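Local atomic coordinates of 3-dehydroshikimate dehydratase (Pseudomonas putida, PDB entry 5HMQ), a protein that uses a divalent metal ion to convert 3-dehydroshikimate into protocatechuate by loss of water, in the breakdown of quinate and shikimate. Residues F211-P215 against L240-N244. Numbering follows the deposited sequence.
Sequences FRCFP and LEIFN. With MG (magnesium ion), chain K.
Two irregular but largely extended runs, 212-215 and 240-243, pass roughly antiparallel (159° between end-to-end directions); Arg212 CA lies 5.3 Å from Ile242 CA, Phe214 CA 7.3 Å from Leu240 CA. Arg212 stretches out (chi1 m, then t, t) between the Glu241 and Phe243 side chains: NH1 donates to Glu241 O (3.2 Å), and Phe243 (m) sets its CE2 over one guanidinium face, 3.6 Å from Arg212 NE. That NE also hydrogen-bonds Ser208, and NH1 hydrogen-bonds the metal ligand Asp167. Glu241, extended in t, t, brings OE1 to 2.1 Å from the magnesium ion, beside two waters, Glu136, Asp167 and Gln193: the catalytic metal site. Its OE2 accepts hydrogen bonds from water 1 (2.7 Å) and Gln63. Ile242 (m, m) tucks CD1 3.2 Å from Cys213 O and 3.5 Å from Arg212 CB; its CG1 meets Phe214 CE1 (3.8 Å). Leu240 (m, t) places CD2 3.5 Å from Pro215 CD. At the C-terminal mouth of the TIM barrel, the loop leaving strand 238-240 thus meets the loop after helix 204-211, with helix 252-276 packing on Phe214, Pro215 and Leu240.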
# COMPACT_ATOMS: atom_id res chain seq x y z
N PHE C 211 6.24 13.80 -1.91
CA PHE C 211 7.42 12.98 -2.15
C PHE C 211 8.45 12.98 -1.02
O PHE C 211 9.55 12.45 -1.22
CB PHE C 211 8.08 13.38 -3.47
CG PHE C 211 7.22 13.12 -4.66
CD1 PHE C 211 7.19 11.87 -5.24
CD2 PHE C 211 6.41 14.12 -5.18
CE1 PHE C 211 6.38 11.61 -6.33
CE2 PHE C 211 5.61 13.86 -6.28
CZ PHE C 211 5.59 12.60 -6.85
N ARG C 212 8.14 13.54 0.14
CA ARG C 212 9.06 13.41 1.26
C ARG C 212 9.14 11.95 1.69
O ARG C 212 8.14 11.22 1.67
CB ARG C 212 8.61 14.28 2.43
CG ARG C 212 9.03 15.73 2.34
CD ARG C 212 8.60 16.49 3.58
NE ARG C 212 8.80 17.93 3.45
CZ ARG C 212 9.24 18.72 4.42
NH1 ARG C 212 9.56 18.20 5.61
NH2 ARG C 212 9.39 20.02 4.21
N CYS C 213 10.34 11.51 2.07
CA CYS C 213 10.54 10.16 2.58
C CYS C 213 11.66 10.20 3.61
O CYS C 213 12.27 11.25 3.86
CB CYS C 213 10.85 9.18 1.44
SG CYS C 213 12.16 9.71 0.32
N PHE C 214 11.94 9.04 4.21
CA PHE C 214 12.92 8.98 5.28
C PHE C 214 14.35 9.08 4.73
O PHE C 214 14.60 8.70 3.59
CB PHE C 214 12.76 7.70 6.08
CG PHE C 214 11.48 7.63 6.86
CD1 PHE C 214 11.02 8.73 7.56
CD2 PHE C 214 10.74 6.46 6.91
CE1 PHE C 214 9.85 8.68 8.29
CE2 PHE C 214 9.57 6.39 7.64
CZ PHE C 214 9.12 7.50 8.33
N PRO C 215 15.27 9.62 5.53
CA PRO C 215 16.67 9.72 5.09
C PRO C 215 17.22 8.41 4.55
O PRO C 215 17.12 7.36 5.20
CB PRO C 215 17.40 10.15 6.37
CG PRO C 215 16.38 10.88 7.16
CD PRO C 215 15.05 10.24 6.84
N LEU C 240 11.95 13.80 12.28
CA LEU C 240 11.54 13.39 10.95
C LEU C 240 10.19 14.02 10.64
O LEU C 240 9.29 13.96 11.48
CB LEU C 240 11.44 11.87 10.84
CG LEU C 240 12.71 11.07 11.09
CD1 LEU C 240 12.37 9.61 11.32
CD2 LEU C 240 13.65 11.21 9.91
N GLU C 241 10.04 14.59 9.45
CA GLU C 241 8.77 15.18 9.04
C GLU C 241 8.48 14.74 7.61
O GLU C 241 9.07 15.26 6.66
CB GLU C 241 8.77 16.70 9.16
CG GLU C 241 7.39 17.31 8.93
CD GLU C 241 7.41 18.81 8.79
OE1 GLU C 241 8.41 19.35 8.27
OE2 GLU C 241 6.43 19.46 9.21
N ILE C 242 7.56 13.78 7.47
CA ILE C 242 7.02 13.35 6.19
C ILE C 242 5.54 13.66 6.20
O ILE C 242 4.90 13.67 7.26
CB ILE C 242 7.26 11.83 5.99
CG1 ILE C 242 8.74 11.51 6.08
CG2 ILE C 242 6.67 11.34 4.67
CD1 ILE C 242 9.61 12.38 5.23
N PHE C 243 4.98 13.93 5.02
CA PHE C 243 3.56 14.26 4.91
C PHE C 243 2.88 13.08 4.22
O PHE C 243 2.88 12.99 2.99
CB PHE C 243 3.35 15.57 4.17
CG PHE C 243 3.95 16.76 4.86
CD1 PHE C 243 3.38 17.26 6.02
CD2 PHE C 243 5.08 17.38 4.35
CE1 PHE C 243 3.93 18.36 6.67
CE2 PHE C 243 5.64 18.48 4.99
CZ PHE C 243 5.06 18.97 6.15
N ASN C 244 2.31 12.18 5.01
CA ASN C 244 1.47 11.11 4.51
C ASN C 244 -0.00 11.45 4.71
O ASN C 244 -0.36 12.51 5.21
CB ASN C 244 1.87 9.79 5.18
CG ASN C 244 2.97 9.07 4.43
OD1 ASN C 244 3.40 9.52 3.37
ND2 ASN C 244 3.44 7.95 4.97
MG MG K . 9.20 21.28 8.28
O HOH W 1 7.70 21.79 9.54
O HOH W 2 8.00 21.82 6.80